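Local coordinates for protein cysteine synthase 3 (PDB 6KR5) that catalyses the pyridoxal-phosphate-dependent synthesis of cysteine from O-acetylserine and sulfide in the protozoan parasite Entamoeba histolytica, at residues Y14-E19 / G97-Y102; N41-V46 / G299-I304; I81-S86 / F155-F160; P103-M108 / G124-L129. One frame throughout, in Å; residues are numbered along the deposited sequence.

Interaction 1. Residues Y14-E19 / G97-Y102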
loop_
_atom_site.group_PDB
_atom_site.type_symbol
_atom_site.label_atom_id
_atom_site.label_comp_id
_atom_site.label_asym_id
_atom_site.label_seq_id
_atom_site.Cartn_x
_atom_site.Cartn_y
_atom_site.Cartn_z
ATOM N N TYR B 14 -6.421 -13.368 -10.082
ATOM C CA TYR B 14 -7.583 -12.638 -9.599
ATOM C C TYR B 14 -8.357 -12.059 -10.776
ATOM O O TYR B 14 -7.767 -11.562 -11.733
ATOM C CB TYR B 14 -7.123 -11.535 -8.642
ATOM C CG TYR B 14 -6.451 -12.074 -7.399
ATOM C CD1 TYR B 14 -5.090 -12.349 -7.383
ATOM C CD2 TYR B 14 -7.189 -12.341 -6.252
ATOM C CE1 TYR B 14 -4.477 -12.857 -6.251
ATOM C CE2 TYR B 14 -6.593 -12.844 -5.118
ATOM C CZ TYR B 14 -5.240 -13.109 -5.121
ATOM O OH TYR B 14 -4.633 -13.607 -3.988
ATOM N N HIS B 15 -9.688 -12.119 -10.712
ATOM C CA HIS B 15 -10.467 -11.642 -11.852
ATOM C C HIS B 15 -10.583 -10.131 -11.901
ATOM O O HIS B 15 -10.863 -9.584 -12.970
ATOM C CB HIS B 15 -11.871 -12.246 -11.842
ATOM C CG HIS B 15 -11.878 -13.732 -12.014
ATOM N ND1 HIS B 15 -12.222 -14.595 -10.997
ATOM C CD2 HIS B 15 -11.574 -14.508 -13.081
ATOM C CE1 HIS B 15 -12.127 -15.841 -11.429
ATOM N NE2 HIS B 15 -11.740 -15.815 -12.691
ATOM N N ASN B 16 -10.399 -9.454 -10.775
ATOM C CA ASN B 16 -10.417 -8.000 -10.711
ATOM C C ASN B 16 -9.847 -7.613 -9.359
ATOM O O ASN B 16 -9.598 -8.468 -8.503
ATOM C CB ASN B 16 -11.824 -7.441 -10.891
ATOM C CG ASN B 16 -12.795 -8.019 -9.890
ATOM O OD1 ASN B 16 -12.668 -7.788 -8.691
ATOM N ND2 ASN B 16 -13.755 -8.802 -10.374
ATOM N N ILE B 17 -9.668 -6.306 -9.164
ATOM C CA ILE B 17 -8.981 -5.843 -7.961
ATOM C C ILE B 17 -9.788 -6.154 -6.708
ATOM O O ILE B 17 -9.212 -6.311 -5.627
ATOM C CB ILE B 17 -8.642 -4.340 -8.089
ATOM C CG1 ILE B 17 -7.609 -3.924 -7.039
ATOM C CG2 ILE B 17 -9.893 -3.452 -8.024
ATOM C CD1 ILE B 17 -6.288 -4.631 -7.196
ATOM N N LEU B 18 -11.119 -6.260 -6.811
ATOM C CA LEU B 18 -11.905 -6.522 -5.610
ATOM C C LEU B 18 -11.581 -7.886 -5.019
ATOM O O LEU B 18 -11.690 -8.078 -3.801
ATOM C CB LEU B 18 -13.398 -6.422 -5.916
ATOM C CG LEU B 18 -13.819 -5.092 -6.525
ATOM C CD1 LEU B 18 -15.337 -5.050 -6.616
ATOM C CD2 LEU B 18 -13.327 -3.930 -5.674
ATOM N N GLU B 19 -11.176 -8.840 -5.855
ATOM C CA GLU B 19 -10.854 -10.173 -5.363
ATOM C C GLU B 19 -9.561 -10.214 -4.565
ATOM O O GLU B 19 -9.284 -11.238 -3.933
ATOM C CB GLU B 19 -10.773 -11.163 -6.524
ATOM C CG GLU B 19 -12.122 -11.341 -7.209
ATOM C CD GLU B 19 -12.208 -12.584 -8.077
ATOM O OE1 GLU B 19 -11.165 -13.107 -8.510
ATOM O OE2 GLU B 19 -13.348 -13.036 -8.322
ATOM N N GLY B 97 -17.152 0.938 -6.169
ATOM C CA GLY B 97 -18.078 1.511 -7.131
ATOM C C GLY B 97 -17.523 1.505 -8.544
ATOM O O GLY B 97 -18.242 1.220 -9.505
ATOM N N ALA B 98 -16.227 1.800 -8.688
ATOM C CA ALA B 98 -15.627 1.817 -10.018
ATOM C C ALA B 98 -15.697 0.439 -10.678
ATOM O O ALA B 98 -15.935 0.332 -11.887
ATOM C CB ALA B 98 -14.181 2.307 -9.920
ATOM N N VAL B 99 -15.495 -0.627 -9.906
ATOM C CA VAL B 99 -15.461 -1.960 -10.503
ATOM C C VAL B 99 -16.869 -2.503 -10.712
ATOM O O VAL B 99 -17.157 -3.128 -11.743
ATOM C CB VAL B 99 -14.594 -2.900 -9.642
ATOM C CG1 VAL B 99 -14.599 -4.288 -10.226
ATOM C CG2 VAL B 99 -13.155 -2.371 -9.555
ATOM N N PHE B 100 -17.779 -2.251 -9.766
ATOM C CA PHE B 100 -19.162 -2.684 -9.947
ATOM C C PHE B 100 -19.909 -1.832 -10.959
ATOM O O PHE B 100 -20.999 -2.228 -11.393
ATOM C CB PHE B 100 -19.922 -2.653 -8.618
ATOM C CG PHE B 100 -19.620 -3.807 -7.714
ATOM C CD1 PHE B 100 -19.943 -5.102 -8.089
ATOM C CD2 PHE B 100 -19.042 -3.602 -6.471
ATOM C CE1 PHE B 100 -19.666 -6.181 -7.249
ATOM C CE2 PHE B 100 -18.766 -4.675 -5.620
ATOM C CZ PHE B 100 -19.079 -5.961 -6.008
ATOM N N GLY B 101 -19.375 -0.671 -11.322
ATOM C CA GLY B 101 -20.005 0.168 -12.325
ATOM C C GLY B 101 -21.105 1.070 -11.817
ATOM O O GLY B 101 -22.069 1.328 -12.548
ATOM N N TYR B 102 -20.998 1.564 -10.583
ATOM C CA TYR B 102 -21.987 2.480 -10.044
ATOM C C TYR B 102 -21.363 3.835 -9.751
ATOM O O TYR B 102 -20.232 3.899 -9.267
ATOM C CB TYR B 102 -22.597 1.942 -8.746
ATOM C CG TYR B 102 -23.659 0.912 -8.977
ATOM C CD1 TYR B 102 -23.320 -0.420 -9.180
ATOM C CD2 TYR B 102 -25.010 1.269 -9.011
ATOM C CE1 TYR B 102 -24.287 -1.366 -9.395
ATOM C CE2 TYR B 102 -25.978 0.326 -9.231
ATOM C CZ TYR B 102 -25.610 -0.986 -9.424
ATOM O OH TYR B 102 -26.580 -1.932 -9.640
#
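Tyr14 opens the segment facing the dimer partner: its OH is hydrogen-bonded to Asn7 OD1 of the second subunit, and its backbone pairs with a parallel strand there. His15 N gives a nearly straight hydrogen bond (173°) to Glu19 OE1 at 2.8 Å, reaching that oxygen from above the carboxylate plane, while His15 ND1 adds weaker bonds to both oxygens of the same group. Asn16 suits the start of the 3-10 turn 17-19, because its short amide folds back: with CG in the crowded position between backbone N and carbonyl carbon (chi1 56°), OD1 receives a weak Asx-turn bond from Leu18 N at 2.9 Å.

Ile17 and Leu18 make the contact proper, an apolar one without a hydrogen bond across it. In this fold type II PLP enzyme it sets the segment leading to the larger sheet against the last turn of helix 88-100, which packs on the smaller one. Ile17 CG2 meets Val99 CG2 at 3.8 Å, the side chains crossing at about a right angle. Leu18 and Val99 reach toward each other tip to tip, Leu18 CD1 lying 3.8 Å from Val99 CG1. Leucine's branched end lets this methyl also sit over one face of the Phe100 ring, a CH-pi contact 4.0 Å from the centroid. Phe63 of helix 58-72 also touches Leu18. The helix ends with Phe100, and Gly101 leaves helical geometry with a positive phi at which a CB would jam against the preceding carbonyl. Glu19 N bonds to Asn16 O at 3.1 Å, and its OE1 also forms a salt bridge with Arg12.

Interaction 2. Residues N41-V46 / G299-I304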
loop_
_atom_site.group_PDB
_atom_site.type_symbol
_atom_site.label_atom_id
_atom_site.label_comp_id
_atom_site.label_asym_id
_atom_site.label_seq_id
_atom_site.Cartn_x
_atom_site.Cartn_y
_atom_site.Cartn_z
ATOM N N ASN B 41 7.269 -14.704 26.649
ATOM C CA ASN B 41 6.378 -15.696 26.060
ATOM C C ASN B 41 5.045 -15.105 25.615
ATOM O O ASN B 41 4.226 -15.825 25.039
ATOM C CB ASN B 41 6.141 -16.860 27.033
ATOM C CG ASN B 41 5.473 -16.429 28.321
ATOM O OD1 ASN B 41 5.772 -15.368 28.872
ATOM N ND2 ASN B 41 4.571 -17.265 28.822
ATOM N N THR B 42 4.817 -13.816 25.845
ATOM C CA THR B 42 3.625 -13.155 25.333
ATOM C C THR B 42 3.836 -12.790 23.868
ATOM O O THR B 42 4.909 -12.320 23.481
ATOM C CB THR B 42 3.328 -11.915 26.174
ATOM O OG1 THR B 42 3.236 -12.297 27.557
ATOM C CG2 THR B 42 2.021 -11.248 25.735
ATOM N N LYS B 43 2.815 -13.033 23.038
ATOM C CA LYS B 43 2.928 -12.858 21.592
ATOM C C LYS B 43 2.032 -11.703 21.173
ATOM O O LYS B 43 0.831 -11.727 21.449
ATOM C CB LYS B 43 2.530 -14.132 20.845
ATOM C CG LYS B 43 3.389 -15.355 21.174
ATOM C CD LYS B 43 2.542 -16.474 21.771
ATOM C CE LYS B 43 3.315 -17.778 21.865
ATOM N NZ LYS B 43 4.467 -17.693 22.804
ATOM N N ILE B 44 2.608 -10.706 20.507
ATOM C CA ILE B 44 1.869 -9.518 20.090
ATOM C C ILE B 44 1.939 -9.452 18.573
ATOM O O ILE B 44 3.016 -9.254 18.000
ATOM C CB ILE B 44 2.412 -8.233 20.732
ATOM C CG1 ILE B 44 2.392 -8.362 22.260
ATOM C CG2 ILE B 44 1.547 -7.049 20.323
ATOM C CD1 ILE B 44 3.686 -8.809 22.870
ATOM N N LEU B 45 0.792 -9.627 17.921
ATOM C CA LEU B 45 0.710 -9.748 16.472
ATOM C C LEU B 45 -0.103 -8.595 15.916
ATOM O O LEU B 45 -1.120 -8.215 16.507
ATOM C CB LEU B 45 0.055 -11.069 16.061
ATOM C CG LEU B 45 0.593 -12.317 16.751
ATOM C CD1 LEU B 45 -0.238 -13.524 16.295
ATOM C CD2 LEU B 45 2.076 -12.496 16.438
ATOM N N VAL B 46 0.325 -8.058 14.773
ATOM C CA VAL B 46 -0.371 -6.946 14.131
ATOM C C VAL B 46 -0.951 -7.410 12.803
ATOM O O VAL B 46 -0.265 -8.058 12.001
ATOM C CB VAL B 46 0.549 -5.721 13.949
ATOM C CG1 VAL B 46 0.801 -5.062 15.295
ATOM C CG2 VAL B 46 1.867 -6.079 13.258
ATOM N N GLY B 299 1.893 -14.789 28.327
ATOM C CA GLY B 299 1.788 -15.924 27.434
ATOM C C GLY B 299 0.640 -15.875 26.451
ATOM O O GLY B 299 0.513 -16.789 25.623
ATOM N N LYS B 300 -0.204 -14.851 26.510
ATOM C CA LYS B 300 -1.361 -14.810 25.639
ATOM C C LYS B 300 -0.967 -14.347 24.240
ATOM O O LYS B 300 0.098 -13.766 24.026
ATOM C CB LYS B 300 -2.442 -13.894 26.213
ATOM C CG LYS B 300 -3.171 -14.503 27.419
ATOM C CD LYS B 300 -4.405 -13.714 27.824
ATOM C CE LYS B 300 -5.076 -14.373 29.028
ATOM N NZ LYS B 300 -6.321 -13.664 29.441
ATOM N N THR B 301 -1.846 -14.639 23.280
ATOM C CA THR B 301 -1.702 -14.183 21.901
ATOM C C THR B 301 -2.624 -12.984 21.709
ATOM O O THR B 301 -3.852 -13.117 21.749
ATOM C CB THR B 301 -2.028 -15.296 20.907
ATOM O OG1 THR B 301 -1.071 -16.351 21.049
ATOM C CG2 THR B 301 -1.954 -14.771 19.475
ATOM N N ILE B 302 -2.024 -11.818 21.505
ATOM C CA ILE B 302 -2.729 -10.545 21.415
ATOM C C ILE B 302 -2.653 -10.079 19.967
ATOM O O ILE B 302 -1.553 -9.910 19.427
ATOM C CB ILE B 302 -2.105 -9.518 22.371
ATOM C CG1 ILE B 302 -2.260 -9.999 23.814
ATOM C CG2 ILE B 302 -2.719 -8.144 22.186
ATOM C CD1 ILE B 302 -1.291 -9.372 24.770
ATOM N N VAL B 303 -3.813 -9.884 19.335
ATOM C CA VAL B 303 -3.899 -9.490 17.929
ATOM C C VAL B 303 -4.392 -8.053 17.861
ATOM O O VAL B 303 -5.417 -7.716 18.459
ATOM C CB VAL B 303 -4.833 -10.414 17.129
ATOM C CG1 VAL B 303 -5.040 -9.870 15.707
ATOM C CG2 VAL B 303 -4.271 -11.829 17.082
ATOM N N ILE B 304 -3.685 -7.219 17.104
ATOM C CA ILE B 304 -3.963 -5.789 17.033
ATOM C C ILE B 304 -4.250 -5.441 15.578
ATOM O O ILE B 304 -3.414 -5.691 14.706
ATOM C CB ILE B 304 -2.779 -4.965 17.562
ATOM C CG1 ILE B 304 -2.327 -5.484 18.934
ATOM C CG2 ILE B 304 -3.133 -3.488 17.659
ATOM C CD1 ILE B 304 -1.120 -4.739 19.452
#
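Ile302 O is held by one hydrogen bond, from Leu45 N at 2.8 Å, almost straight (175°) and running nearly along the C=O axis, and by a weaker CA-H...O contact from Ile44, with Ile44 CA 3.5 Å away. Lys43 O and Leu45 O each receive one hydrogen bond and one CA-H...O contact from segment 299-304, as expected for parallel strands in register; strands 43-46 and 301-304 run 21° apart. Before the pairing starts, Thr42 takes the place of a backbone acceptor, its OG1 receiving Gly299 N at 2.9 Å. Glycine fits there because phi is positive and a CB would clash with Asn41 ND2.

On one face of the sheet the branched Ile44 and Ile304 lie side by side, Ile44 CG2 touching Ile304 CD1 at 3.6 Å, and Thr42 CG2 meets Ile302 CD1 at 3.9 Å; helix 279-292 covers this face. On the other, Leu45 CD1 crosses obliquely to Thr301 CG2 at 3.8 Å, with Leu26 of strand 26-28 and Ile13 of the second subunit nearby. Lys43, at the exposed end, bends at chi2 and chi4, which brings its NZ back to Asn41 O at 2.9 Å. The chemistry thus grades from polar, side-chain-assisted closure at the start of the strands to main-chain bonds flanked by largely aliphatic side chains further along, as befits two inner strands of the larger sheet.

Interaction 3. Residues I81-S86 / F155-F160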
loop_
_atom_site.group_PDB
_atom_site.type_symbol
_atom_site.label_atom_id
_atom_site.label_comp_id
_atom_site.label_asym_id
_atom_site.label_seq_id
_atom_site.Cartn_x
_atom_site.Cartn_y
_atom_site.Cartn_z
ATOM N N ILE B 81 -24.427 5.671 -5.386
ATOM C CA ILE B 81 -24.025 5.579 -3.987
ATOM C C ILE B 81 -23.730 6.978 -3.461
ATOM O O ILE B 81 -23.238 7.840 -4.196
ATOM C CB ILE B 81 -22.798 4.649 -3.870
ATOM C CG1 ILE B 81 -23.135 3.242 -4.380
ATOM C CG2 ILE B 81 -22.292 4.591 -2.430
ATOM C CD1 ILE B 81 -22.021 2.581 -5.168
ATOM N N ILE B 82 -24.033 7.231 -2.183
ATOM C CA ILE B 82 -23.646 8.493 -1.560
ATOM C C ILE B 82 -23.171 8.232 -0.133
ATOM O O ILE B 82 -23.680 7.341 0.555
ATOM C CB ILE B 82 -24.789 9.537 -1.597
ATOM C CG1 ILE B 82 -24.274 10.906 -1.135
ATOM C CG2 ILE B 82 -25.995 9.087 -0.771
ATOM C CD1 ILE B 82 -25.278 12.032 -1.284
ATOM N N GLU B 83 -22.180 9.006 0.298
ATOM C CA GLU B 83 -21.703 8.979 1.671
ATOM C C GLU B 83 -21.096 10.336 1.993
ATOM O O GLU B 83 -20.602 11.030 1.105
ATOM C CB GLU B 83 -20.696 7.846 1.897
ATOM C CG GLU B 83 -20.168 7.738 3.342
ATOM C CD GLU B 83 -21.270 7.439 4.347
ATOM O OE1 GLU B 83 -22.037 8.367 4.699
ATOM O OE2 GLU B 83 -21.344 6.280 4.799
ATOM N N ALA B 84 -21.178 10.726 3.271
ATOM C CA ALA B 84 -20.506 11.914 3.782
ATOM C C ALA B 84 -19.256 11.435 4.499
ATOM O O ALA B 84 -19.341 10.842 5.578
ATOM C CB ALA B 84 -21.415 12.711 4.719
ATOM N N THR B 85 -18.097 11.664 3.890
ATOM C CA THR B 85 -16.857 11.153 4.454
ATOM C C THR B 85 -15.692 11.904 3.842
ATOM O O THR B 85 -15.711 12.223 2.656
ATOM C CB THR B 85 -16.691 9.642 4.200
ATOM O OG1 THR B 85 -15.396 9.215 4.643
ATOM C CG2 THR B 85 -16.817 9.312 2.721
ATOM N N SER B 86 -14.685 12.179 4.668
ATOM C CA SER B 86 -13.418 12.735 4.218
ATOM C C SER B 86 -12.276 11.737 4.375
ATOM O O SER B 86 -11.117 12.089 4.128
ATOM C CB SER B 86 -13.112 14.027 4.984
ATOM O OG SER B 86 -14.172 14.969 4.860
ATOM N N PHE B 155 -28.360 5.643 -2.940
ATOM C CA PHE B 155 -28.211 4.621 -1.918
ATOM C C PHE B 155 -27.232 5.130 -0.872
ATOM O O PHE B 155 -26.060 5.359 -1.198
ATOM C CB PHE B 155 -27.711 3.313 -2.518
ATOM C CG PHE B 155 -27.309 2.299 -1.486
ATOM C CD1 PHE B 155 -28.269 1.518 -0.859
ATOM C CD2 PHE B 155 -25.983 2.136 -1.128
ATOM C CE1 PHE B 155 -27.904 0.588 0.100
ATOM C CE2 PHE B 155 -25.619 1.208 -0.171
ATOM C CZ PHE B 155 -26.578 0.440 0.447
ATOM N N PRO B 156 -27.657 5.343 0.372
ATOM C CA PRO B 156 -26.744 5.860 1.401
ATOM C C PRO B 156 -25.910 4.732 2.001
ATOM O O PRO B 156 -26.447 3.707 2.430
ATOM C CB PRO B 156 -27.689 6.472 2.442
ATOM C CG PRO B 156 -28.953 5.710 2.287
ATOM C CD PRO B 156 -29.051 5.258 0.847
ATOM N N ALA B 157 -24.587 4.919 2.022
ATOM C CA ALA B 157 -23.737 3.869 2.577
ATOM C C ALA B 157 -23.969 3.681 4.070
ATOM O O ALA B 157 -23.808 2.568 4.571
ATOM C CB ALA B 157 -22.261 4.172 2.312
ATOM N N ASN B 158 -24.330 4.749 4.786
ATOM C CA ASN B 158 -24.603 4.699 6.227
ATOM C C ASN B 158 -23.493 3.982 7.004
ATOM O O ASN B 158 -23.728 3.025 7.747
ATOM C CB ASN B 158 -25.950 4.028 6.480
ATOM C CG ASN B 158 -26.344 4.061 7.933
ATOM O OD1 ASN B 158 -25.911 4.943 8.676
ATOM N ND2 ASN B 158 -27.163 3.094 8.354
ATOM N N GLN B 159 -22.264 4.481 6.852
ATOM C CA GLN B 159 -21.111 3.755 7.387
ATOM C C GLN B 159 -21.201 3.517 8.896
ATOM O O GLN B 159 -20.673 2.517 9.390
ATOM C CB GLN B 159 -19.823 4.502 7.046
ATOM C CG GLN B 159 -19.664 5.841 7.714
ATOM C CD GLN B 159 -18.265 6.385 7.523
ATOM O OE1 GLN B 159 -17.294 5.631 7.570
ATOM N NE2 GLN B 159 -18.154 7.687 7.301
ATOM N N PHE B 160 -21.858 4.397 9.652
ATOM C CA PHE B 160 -21.859 4.226 11.104
ATOM C C PHE B 160 -22.952 3.290 11.602
ATOM O O PHE B 160 -22.949 2.948 12.796
ATOM C CB PHE B 160 -21.984 5.586 11.794
ATOM C CG PHE B 160 -20.778 6.463 11.617
ATOM C CD1 PHE B 160 -19.616 6.206 12.325
ATOM C CD2 PHE B 160 -20.796 7.534 10.735
ATOM C CE1 PHE B 160 -18.497 7.008 12.157
ATOM C CE2 PHE B 160 -19.682 8.341 10.574
ATOM C CZ PHE B 160 -18.534 8.070 11.278
HETATM O O HOH W 1 -24.746 7.552 4.411
HETATM O O HOH W 2 -20.220 9.450 7.629
HETATM O O HOH W 3 -15.569 8.890 7.179
#
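Two parallel bridges, Ile81 with Phe155 and Ile82 with Pro156, are closed by Ile82 N to Phe155 O (2.9 Å) and Ala157 N to Ile82 O (3.0 Å), after which the backbones part. Strand 154-156 is an outermost strand of the smaller, parallel sheet, and the diverging ends lead toward the PLP site near Gln159. Proline has no N-H to give, but at position 156 its backbone N is not needed by this pairing.

Where the strands diverge, Glu83 replaces the missing main-chain bonds. Its CG is anti to the backbone N (chi1 -179°) and the chain bends at chi2 (62°), carrying the carboxylate across. OE2 accepts Gln159 N at 2.9 Å through its syn lone pair; OE1 accepts Ala84 N at 2.9 Å through the anti one, and a water that also takes Asn158 N gives OE1 a further hydrogen bond. Three donors thus fix the group's rotation and would probably favour its ionised form. Gln159 crosses Glu83 at about a right angle. Its NE2 donates to two waters, one bound to Ala84 O and one to Thr85 OG1, which is also hydrogen-bonded to Gly87 N, while Gln159 OE1 bonds to Thr89; the side chain lies about 5 Å from PLP.

Ile82 and Pro156 touch Tyr143 of helix 135-149, whereas Ile81 and Phe155 meet helix 58-72; strand 104-109 pairs along the far edge of 81-85.

Interaction 4. Residues P103-M108 / G124-L129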
loop_
_atom_site.group_PDB
_atom_site.type_symbol
_atom_site.label_atom_id
_atom_site.label_comp_id
_atom_site.label_asym_id
_atom_site.label_seq_id
_atom_site.Cartn_x
_atom_site.Cartn_y
_atom_site.Cartn_z
ATOM N N PRO B 103 -22.069 4.929 -10.013
ATOM C CA PRO B 103 -21.545 6.239 -9.607
ATOM C C PRO B 103 -21.465 6.328 -8.091
ATOM O O PRO B 103 -22.306 5.775 -7.373
ATOM C CB PRO B 103 -22.568 7.230 -10.177
ATOM C CG PRO B 103 -23.261 6.474 -11.280
ATOM C CD PRO B 103 -23.308 5.042 -10.804
ATOM N N VAL B 104 -20.435 7.018 -7.605
ATOM C CA VAL B 104 -20.236 7.248 -6.177
ATOM C C VAL B 104 -20.157 8.752 -5.937
ATOM O O VAL B 104 -19.314 9.444 -6.529
ATOM C CB VAL B 104 -18.974 6.540 -5.654
ATOM C CG1 VAL B 104 -18.770 6.837 -4.175
ATOM C CG2 VAL B 104 -19.065 5.034 -5.893
ATOM N N ASN B 105 -21.034 9.261 -5.073
ATOM C CA ASN B 105 -21.029 10.654 -4.649
ATOM C C ASN B 105 -20.481 10.745 -3.230
ATOM O O ASN B 105 -20.998 10.090 -2.328
ATOM C CB ASN B 105 -22.443 11.241 -4.696
ATOM C CG ASN B 105 -23.066 11.141 -6.071
ATOM O OD1 ASN B 105 -22.819 11.980 -6.937
ATOM N ND2 ASN B 105 -23.876 10.106 -6.282
ATOM N N ILE B 106 -19.436 11.548 -3.033
ATOM C CA ILE B 106 -18.840 11.741 -1.713
ATOM C C ILE B 106 -18.976 13.203 -1.325
ATOM O O ILE B 106 -18.540 14.090 -2.071
ATOM C CB ILE B 106 -17.355 11.329 -1.688
ATOM C CG1 ILE B 106 -17.176 9.875 -2.141
ATOM C CG2 ILE B 106 -16.747 11.615 -0.305
ATOM C CD1 ILE B 106 -17.805 8.840 -1.265
ATOM N N VAL B 107 -19.563 13.454 -0.153
ATOM C CA VAL B 107 -19.769 14.804 0.361
ATOM C C VAL B 107 -18.709 15.087 1.416
ATOM O O VAL B 107 -18.551 14.308 2.361
ATOM C CB VAL B 107 -21.177 14.963 0.957
ATOM C CG1 VAL B 107 -21.437 16.419 1.275
ATOM C CG2 VAL B 107 -22.219 14.399 -0.005
ATOM N N MET B 108 -17.997 16.200 1.268
ATOM C CA MET B 108 -16.932 16.569 2.196
ATOM C C MET B 108 -16.697 18.073 2.079
ATOM O O MET B 108 -17.011 18.672 1.048
ATOM C CB MET B 108 -15.641 15.803 1.879
ATOM C CG MET B 108 -15.225 15.959 0.430
ATOM S SD MET B 108 -13.976 14.766 -0.054
ATOM C CE MET B 108 -12.824 14.966 1.305
ATOM N N GLY B 124 -13.078 8.162 -10.243
ATOM C CA GLY B 124 -14.294 8.570 -10.913
ATOM C C GLY B 124 -15.384 9.076 -10.000
ATOM O O GLY B 124 -16.523 9.247 -10.458
ATOM N N ALA B 125 -15.081 9.312 -8.727
ATOM C CA ALA B 125 -16.103 9.806 -7.816
ATOM C C ALA B 125 -16.587 11.182 -8.238
ATOM O O ALA B 125 -15.843 11.979 -8.818
ATOM C CB ALA B 125 -15.564 9.896 -6.391
ATOM N N ASN B 126 -17.855 11.459 -7.945
ATOM C CA ASN B 126 -18.392 12.812 -8.027
ATOM C C ASN B 126 -18.266 13.433 -6.641
ATOM O O ASN B 126 -19.013 13.080 -5.723
ATOM C CB ASN B 126 -19.842 12.803 -8.507
ATOM C CG ASN B 126 -20.016 12.069 -9.823
ATOM O OD1 ASN B 126 -20.502 10.936 -9.858
ATOM N ND2 ASN B 126 -19.617 12.710 -10.914
ATOM N N LEU B 127 -17.308 14.340 -6.482
ATOM C CA LEU B 127 -17.117 15.018 -5.211
ATOM C C LEU B 127 -18.110 16.158 -5.066
ATOM O O LEU B 127 -18.227 17.015 -5.951
ATOM C CB LEU B 127 -15.689 15.548 -5.085
ATOM C CG LEU B 127 -14.637 14.456 -5.016
ATOM C CD1 LEU B 127 -13.303 15.080 -4.651
ATOM C CD2 LEU B 127 -15.019 13.388 -4.004
ATOM N N VAL B 128 -18.825 16.160 -3.958
ATOM C CA VAL B 128 -19.729 17.237 -3.595
ATOM C C VAL B 128 -19.029 17.993 -2.479
ATOM O O VAL B 128 -19.012 17.545 -1.328
ATOM C CB VAL B 128 -21.105 16.718 -3.166
ATOM C CG1 VAL B 128 -22.004 17.880 -2.796
ATOM C CG2 VAL B 128 -21.726 15.924 -4.304
ATOM N N LEU B 129 -18.414 19.123 -2.832
ATOM C CA LEU B 129 -17.569 19.884 -1.919
ATOM C C LEU B 129 -18.394 21.010 -1.319
ATOM O O LEU B 129 -18.722 21.982 -2.009
ATOM C CB LEU B 129 -16.353 20.454 -2.644
ATOM C CG LEU B 129 -15.444 19.449 -3.334
ATOM C CD1 LEU B 129 -14.259 20.171 -3.975
ATOM C CD2 LEU B 129 -14.976 18.419 -2.325
HETATM O O HOH W 4 -18.745 8.002 -9.888
#
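A beta-alpha-beta unit, strand 104-109, helix 114-122 and strand 126-130, brings these two parallel strands together as neighbours at one side of the smaller sheet. Four backbone hydrogen bonds join them, the shortest from Val128 N to Ile106 O at 2.8 Å (174°). Ahead of the first bond, from Asn126 N to Val104 O at 2.9 Å, a water accepts from Val104 N and donates to Gly124 O at 2.6 Å. Gly124 closes the preceding helix in a Schellman motif, its positive phi suiting glycine.

Asn105 and Asn126 lie side by side with amide planes 27° apart, and Asn105 OD1 rests 3.5 Å from Asn126 CB. Asn105 is buried, and its ND2 is satisfied by Glu80 OE1 and Ile81 O. On the same face Val107 and Val128 run alongside each other, Val107 CG2 being 4.1 Å from Val128 CB; beta-branched residues favour such extended backbone. On the reverse face Leu127 CD2 reaches Ile106 CB at 3.9 Å, and Leu129 CD2 meets Met108 CG at 3.7 Å.

Gln117 of helix 114-122 packs on Met108, Leu127 and Leu129, helix 135-149 lies against Val107 and Val128, and strand 80-84 flanks 103-108 along its other edge.

Overall arrangement
Interactions 3 and 4 belong to one sheet and meet directly, strand 80-84 lying between 104-109 and 154-156; their centres are 10 Å apart. Interaction 2 belongs to the other, larger sheet, on the opposite side of the chain's centre, about 19 Å from interaction 3 at nearest atoms. Interaction 1 touches both 3 and 4 through segment 97-102, with Tyr102 CB on Ile81 CD1 and Gly97 CA on Val104 CG2. Contacts 2 and 3 are buried, while 1 and 4 are partly buried. Backbone bonding dominates 2 and 4; in 3 a carboxylate and waters continue the pairing where the strands part, beside Gln159, which lies near PLP, whereas 1 meets mainly through apolar side chains.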